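Local coordinates for protein glucosamine--fructose-6-phosphate aminotransferase [isomerizing] (Francisella tularensis subsp. tularensis, PDB 3TBF) that probably makes glucosamine 6-phosphate from fructose 6-phosphate and glutamine, with this C-terminal portion likely carrying the sugar-phosphate isomerase half of the reaction, at residues L306-K312 against I324-A330; L206-L211 against V338-P343. The contacts are given in a common frame with arbitrary orientation. Residues are numbered along the deposited sequence.

Contact 1: residues L306-K312 against I324-A330; sequences LILFVDK and IVLELDA
Two parallel β-strands form one margin of the five-stranded sheet (order 2-1-3-4-5) of the second SIS domain. Strands 306-311 and 324-328 run at 28° with axes 4.7 Å apart, in extended conformation, pairing I307 with I324 through D311 with L328. Six backbone hydrogen bonds link the segments, through L306 O, both groups of L308 and V310, and K312 N: I324 N to L306 O (2.9 Å), L308 N to I324 O (2.9 Å), L326 N to L308 O (3.0 Å), V310 N to L326 O (3.1 Å), L328 N to V310 O and K312 N to L328 O (both 2.9 Å). I307 and F309 each make two backbone hydrogen bonds to strand 278-283, and D311 makes one, with V283. I307, F309 (chi1 m), I324 and L326 share a face packed by helices 214-221 and 335-355, with F309 CD1 3.9 Å from L326 CB; L308, V310, V325 and E327 occupy the other. At the end of its strand, D311 (chi1 t) divides its carboxylate: OD2 accepts A330 N at 3.0 Å, while OD1 takes the amide of A313. One water donates to both K312 O and E327 OE1, 2.8 Å from each.

Contact 2: residues L206-L211 against V338-P343; sequences LVMGAL and VVFTIP
A pair of nearly parallel helices packs here through aliphatic side chains: 206-211, the end of helix 203-211, against 338-343, an early part of helix 335-355. This is plain helix-helix packing: helix 335-355 follows the edge strand of the second SIS domain's α/β fold, and helix 203-211 precedes that fold's first strand, 229-234. The axes approach to 8.7 Å and cross at -19°, with V207 level with V339 (CA-CA 5.3 Å) and A210 with I342 (CA-CA 6.3 Å). No hydrogen bond joins them. Segment 206-211 has regular α-helical bonds, A210 N to L206 O and L211 N to V207 O, both 3.0 Å. The partner is kinked at P343, whose N cannot donate to the preceding turn, and I342 N reaches V339 O (3.2 Å) in an i to i-3 bond.

I342, V339 and V207 bury the most surface. I342 (chi1 m, chi2 m) points at the other helix and meets three residues: its CB lies 3.8 Å from A210 CB, its CG1 4.1 Å from V207 CG1 and its CG2 3.7 Å from L211 CD2. V339 (chi1 t) places CG2 3.6 Å from L206 CB and CG1 4.0 Å from A210 CB. V207 (chi1 t) projects sideways, its CG2 lying 4.3 Å from V339 CG2 and 4.1 Å from V338 CG1. Around this apolar seam, P22 packs on V207 and L211, and T168 of helix 165-184 on V338 and I342, while F340 points away from helix 203-211 and packs on L328, A330 and P284. A210 CB points at the partner and fits between V339, I342 and the proline ring, 4.3 Å from P343 CD.

Overall arrangement
The centres of the two contacts lie 11 Å apart, on the same side of the chain's centre. Along the chain the order is 206-211, 306-312, 324-330, 338-343, so both strands of contact 1 fall between the helices of contact 2. After a short loop, strand 324-328 is followed by helix 335-355, the shared element, which packs on both the sheet and helix 203-211. V339 is common to the two contacts, its CG1 3.4 Å from L328 CD1; F340 adds to the strand side, its CE2 3.4 Å from A330 CB and its CE1 3.7 Å from L328 CD2. With T168 and L171 of helix 165-184 also packing on it, helix 335-355 joins the sheet edge to helices from earlier in the chain.

Contact 1: residues L306-K312 against I324-A330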
loop_
_atom_site.group_PDB
_atom_site.type_symbol
_atom_site.label_atom_id
_atom_site.label_comp_id
_atom_site.label_asym_id
_atom_site.label_seq_id
_atom_site.Cartn_x
_atom_site.Cartn_y
_atom_site.Cartn_z
ATOM N N LEU A 306 -8.360 -17.449 -14.804
ATOM C CA LEU A 306 -9.168 -16.293 -14.486
ATOM C C LEU A 306 -10.484 -16.761 -13.882
ATOM O O LEU A 306 -11.195 -17.592 -14.490
ATOM C CB LEU A 306 -9.475 -15.444 -15.744
ATOM C CG LEU A 306 -8.488 -14.356 -16.214
ATOM C CD1 LEU A 306 -7.051 -14.868 -16.118
ATOM C CD2 LEU A 306 -8.774 -13.852 -17.661
ATOM N N ILE A 307 -10.753 -16.235 -12.673
ATOM C CA ILE A 307 -11.994 -16.431 -11.924
ATOM C C ILE A 307 -12.551 -15.056 -11.668
ATOM O O ILE A 307 -11.971 -14.271 -10.881
ATOM C CB ILE A 307 -11.703 -17.112 -10.603
ATOM C CG1 ILE A 307 -11.141 -18.512 -10.871
ATOM C CG2 ILE A 307 -12.917 -17.196 -9.794
ATOM C CD1 ILE A 307 -10.510 -19.119 -9.672
ATOM N N LEU A 308 -13.641 -14.738 -12.365
ATOM C CA LEU A 308 -14.089 -13.364 -12.442
ATOM C C LEU A 308 -15.460 -13.177 -11.888
ATOM O O LEU A 308 -16.361 -13.907 -12.228
ATOM C CB LEU A 308 -14.067 -12.875 -13.867
ATOM C CG LEU A 308 -12.782 -13.089 -14.677
ATOM C CD1 LEU A 308 -13.072 -12.668 -16.080
ATOM C CD2 LEU A 308 -11.571 -12.348 -14.101
ATOM N N PHE A 309 -15.598 -12.170 -11.036
ATOM C CA PHE A 309 -16.843 -11.732 -10.540
ATOM C C PHE A 309 -17.152 -10.408 -11.174
ATOM O O PHE A 309 -16.459 -9.415 -11.017
ATOM C CB PHE A 309 -16.766 -11.585 -9.042
ATOM C CG PHE A 309 -16.481 -12.862 -8.332
ATOM C CD1 PHE A 309 -17.423 -13.861 -8.262
ATOM C CD2 PHE A 309 -15.280 -13.066 -7.743
ATOM C CE1 PHE A 309 -17.159 -15.055 -7.611
ATOM C CE2 PHE A 309 -15.022 -14.254 -7.080
ATOM C CZ PHE A 309 -15.983 -15.253 -7.037
ATOM N N VAL A 310 -18.243 -10.382 -11.879
ATOM C CA VAL A 310 -18.475 -9.424 -12.930
ATOM C C VAL A 310 -19.870 -8.888 -12.747
ATOM O O VAL A 310 -20.731 -9.613 -12.346
ATOM C CB VAL A 310 -18.319 -10.222 -14.256
ATOM C CG1 VAL A 310 -19.330 -9.793 -15.332
ATOM C CG2 VAL A 310 -16.851 -10.284 -14.693
ATOM N N ASP A 311 -20.092 -7.611 -13.010
ATOM C CA ASP A 311 -21.441 -7.038 -12.960
ATOM C C ASP A 311 -22.161 -7.474 -14.227
ATOM O O ASP A 311 -21.535 -7.511 -15.305
ATOM C CB ASP A 311 -21.413 -5.512 -12.886
ATOM C CG ASP A 311 -22.807 -4.898 -12.748
ATOM O OD1 ASP A 311 -23.597 -4.880 -13.727
ATOM O OD2 ASP A 311 -23.138 -4.433 -11.638
ATOM N N LYS A 312 -23.448 -7.798 -14.103
ATOM C CA LYS A 312 -24.244 -8.343 -15.228
ATOM C C LYS A 312 -24.188 -7.430 -16.450
ATOM O O LYS A 312 -24.099 -7.915 -17.555
ATOM C CB LYS A 312 -25.714 -8.560 -14.842
ATOM C CG LYS A 312 -25.957 -9.622 -13.699
ATOM C CD LYS A 312 -27.455 -9.761 -13.368
ATOM C CE LYS A 312 -27.924 -11.222 -13.123
ATOM N NZ LYS A 312 -29.327 -11.250 -12.466
ATOM N N ILE A 324 -13.586 -18.812 -15.547
ATOM C CA ILE A 324 -14.851 -19.006 -14.821
ATOM C C ILE A 324 -15.463 -17.649 -14.530
ATOM O O ILE A 324 -14.818 -16.780 -13.979
ATOM C CB ILE A 324 -14.646 -19.716 -13.479
ATOM C CG1 ILE A 324 -13.933 -21.044 -13.679
ATOM C CG2 ILE A 324 -15.979 -19.988 -12.818
ATOM C CD1 ILE A 324 -13.648 -21.762 -12.362
ATOM N N VAL A 325 -16.709 -17.460 -14.882
ATOM C CA VAL A 325 -17.319 -16.144 -14.764
ATOM C C VAL A 325 -18.661 -16.210 -14.067
ATOM O O VAL A 325 -19.572 -16.854 -14.565
ATOM C CB VAL A 325 -17.494 -15.507 -16.135
ATOM C CG1 VAL A 325 -17.994 -14.094 -15.993
ATOM C CG2 VAL A 325 -16.159 -15.551 -16.897
ATOM N N LEU A 326 -18.745 -15.570 -12.902
ATOM C CA LEU A 326 -19.965 -15.467 -12.125
ATOM C C LEU A 326 -20.384 -14.021 -12.227
ATOM O O LEU A 326 -19.544 -13.132 -12.131
ATOM C CB LEU A 326 -19.722 -15.883 -10.668
ATOM C CG LEU A 326 -19.846 -17.399 -10.432
ATOM C CD1 LEU A 326 -18.977 -18.146 -11.420
ATOM C CD2 LEU A 326 -19.505 -17.893 -8.997
ATOM N N GLU A 327 -21.670 -13.782 -12.417
ATOM C CA GLU A 327 -22.164 -12.455 -12.677
ATOM C C GLU A 327 -23.155 -12.051 -11.620
ATOM O O GLU A 327 -23.834 -12.879 -11.046
ATOM C CB GLU A 327 -22.792 -12.378 -14.065
ATOM C CG GLU A 327 -24.137 -13.007 -14.180
ATOM C CD GLU A 327 -24.761 -12.837 -15.570
ATOM O OE1 GLU A 327 -24.867 -11.679 -16.063
ATOM O OE2 GLU A 327 -25.147 -13.877 -16.156
ATOM N N LEU A 328 -23.258 -10.764 -11.373
ATOM C CA LEU A 328 -24.168 -10.296 -10.382
ATOM C C LEU A 328 -24.486 -8.841 -10.620
ATOM O O LEU A 328 -23.734 -8.153 -11.261
ATOM C CB LEU A 328 -23.540 -10.493 -8.985
ATOM C CG LEU A 328 -22.232 -9.793 -8.564
ATOM C CD1 LEU A 328 -22.178 -9.660 -7.062
ATOM C CD2 LEU A 328 -21.073 -10.603 -9.023
ATOM N N ASP A 329 -25.605 -8.369 -10.089
ATOM C CA ASP A 329 -25.918 -6.951 -10.090
ATOM C C ASP A 329 -25.255 -6.335 -8.888
ATOM O O ASP A 329 -25.561 -6.704 -7.782
ATOM C CB ASP A 329 -27.421 -6.727 -10.013
ATOM C CG ASP A 329 -27.812 -5.256 -10.192
ATOM O OD1 ASP A 329 -26.896 -4.368 -10.245
ATOM O OD2 ASP A 329 -29.048 -5.008 -10.291
ATOM N N ALA A 330 -24.341 -5.393 -9.118
ATOM C CA ALA A 330 -23.575 -4.732 -8.041
ATOM C C ALA A 330 -23.907 -3.245 -7.812
ATOM O O ALA A 330 -23.525 -2.660 -6.781
ATOM C CB ALA A 330 -22.086 -4.890 -8.290
HETATM O O HOH W 1 -25.574 -10.226 -18.299
#

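Contact 2: residues L206-L211 against V338-P343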
loop_
_atom_site.group_PDB
_atom_site.type_symbol
_atom_site.label_atom_id
_atom_site.label_comp_id
_atom_site.label_asym_id
_atom_site.label_seq_id
_atom_site.Cartn_x
_atom_site.Cartn_y
_atom_site.Cartn_z
ATOM N N LEU A 206 -29.112 -6.223 -3.086
ATOM C CA LEU A 206 -27.992 -6.600 -3.949
ATOM C C LEU A 206 -27.073 -7.594 -3.188
ATOM O O LEU A 206 -26.518 -8.535 -3.768
ATOM C CB LEU A 206 -27.286 -5.352 -4.369
ATOM C CG LEU A 206 -28.158 -4.376 -5.171
ATOM C CD1 LEU A 206 -27.314 -3.151 -5.500
ATOM C CD2 LEU A 206 -28.739 -4.994 -6.454
ATOM N N VAL A 207 -26.977 -7.422 -1.877
ATOM C CA VAL A 207 -26.155 -8.300 -1.086
ATOM C C VAL A 207 -26.792 -9.670 -1.053
ATOM O O VAL A 207 -26.137 -10.698 -1.185
ATOM C CB VAL A 207 -25.924 -7.722 0.316
ATOM C CG1 VAL A 207 -25.385 -8.785 1.296
ATOM C CG2 VAL A 207 -24.958 -6.489 0.240
HETATM N N MSE A 208 -28.103 -9.680 -0.912
HETATM C CA MSE A 208 -28.828 -10.935 -0.924
HETATM C C MSE A 208 -28.638 -11.693 -2.240
HETATM O O MSE A 208 -28.387 -12.903 -2.221
HETATM C CB MSE A 208 -30.286 -10.665 -0.632
HETATM C CG MSE A 208 -31.109 -11.904 -0.564
HETATM SE SE MSE A 208 -30.699 -12.945 1.054
HETATM C CE MSE A 208 -31.385 -11.858 2.598
ATOM N N GLY A 209 -28.715 -10.985 -3.368
ATOM C CA GLY A 209 -28.383 -11.550 -4.691
ATOM C C GLY A 209 -26.993 -12.146 -4.737
ATOM O O GLY A 209 -26.746 -13.196 -5.367
ATOM N N ALA A 210 -26.064 -11.449 -4.088
ATOM C CA ALA A 210 -24.660 -11.846 -4.095
ATOM C C ALA A 210 -24.560 -13.194 -3.382
ATOM O O ALA A 210 -23.868 -14.073 -3.844
ATOM C CB ALA A 210 -23.802 -10.791 -3.394
ATOM N N LEU A 211 -25.280 -13.331 -2.272
ATOM C CA LEU A 211 -25.314 -14.557 -1.480
ATOM C C LEU A 211 -25.883 -15.772 -2.271
ATOM O O LEU A 211 -25.622 -16.939 -1.956
ATOM C CB LEU A 211 -26.167 -14.320 -0.226
ATOM C CG LEU A 211 -25.570 -13.381 0.828
ATOM C CD1 LEU A 211 -26.620 -12.942 1.894
ATOM C CD2 LEU A 211 -24.399 -14.031 1.485
ATOM N N VAL A 338 -19.275 -2.960 -1.616
ATOM C CA VAL A 338 -19.859 -3.861 -0.645
ATOM C C VAL A 338 -20.339 -5.161 -1.324
ATOM O O VAL A 338 -20.026 -6.235 -0.861
ATOM C CB VAL A 338 -21.066 -3.213 0.070
ATOM C CG1 VAL A 338 -21.664 -4.204 1.074
ATOM C CG2 VAL A 338 -20.680 -1.898 0.727
ATOM N N VAL A 339 -21.092 -5.052 -2.415
ATOM C CA VAL A 339 -21.647 -6.247 -3.059
ATOM C C VAL A 339 -20.550 -7.209 -3.538
ATOM O O VAL A 339 -20.604 -8.415 -3.307
ATOM C CB VAL A 339 -22.602 -5.893 -4.164
ATOM C CG1 VAL A 339 -23.164 -7.181 -4.889
ATOM C CG2 VAL A 339 -23.787 -5.069 -3.594
ATOM N N PHE A 340 -19.482 -6.667 -4.095
ATOM C CA PHE A 340 -18.475 -7.530 -4.663
ATOM C C PHE A 340 -17.667 -8.176 -3.563
ATOM O O PHE A 340 -16.972 -9.146 -3.865
ATOM C CB PHE A 340 -17.578 -6.756 -5.580
ATOM C CG PHE A 340 -18.091 -6.649 -6.949
ATOM C CD1 PHE A 340 -18.300 -7.800 -7.701
ATOM C CD2 PHE A 340 -18.311 -5.421 -7.526
ATOM C CE1 PHE A 340 -18.749 -7.722 -8.992
ATOM C CE2 PHE A 340 -18.762 -5.339 -8.800
ATOM C CZ PHE A 340 -18.998 -6.490 -9.547
ATOM N N THR A 341 -17.708 -7.635 -2.331
ATOM C CA THR A 341 -17.026 -8.254 -1.198
ATOM C C THR A 341 -17.580 -9.625 -0.852
ATOM O O THR A 341 -16.828 -10.530 -0.498
ATOM C CB THR A 341 -17.055 -7.370 0.083
ATOM O OG1 THR A 341 -16.337 -6.174 -0.168
ATOM C CG2 THR A 341 -16.323 -7.991 1.223
ATOM N N ILE A 342 -18.894 -9.801 -1.009
ATOM C CA ILE A 342 -19.550 -10.993 -0.560
ATOM C C ILE A 342 -19.006 -12.291 -1.212
ATOM O O ILE A 342 -18.729 -13.250 -0.519
ATOM C CB ILE A 342 -21.050 -10.882 -0.771
ATOM C CG1 ILE A 342 -21.672 -9.617 -0.107
ATOM C CG2 ILE A 342 -21.743 -12.111 -0.279
ATOM C CD1 ILE A 342 -21.315 -9.273 1.343
ATOM N N PRO A 343 -18.886 -12.329 -2.539
ATOM C CA PRO A 343 -18.371 -13.481 -3.201
ATOM C C PRO A 343 -16.982 -13.817 -2.726
ATOM O O PRO A 343 -16.608 -14.989 -2.692
ATOM C CB PRO A 343 -18.282 -13.039 -4.697
ATOM C CG PRO A 343 -19.075 -11.817 -4.856
ATOM C CD PRO A 343 -19.494 -11.363 -3.496
#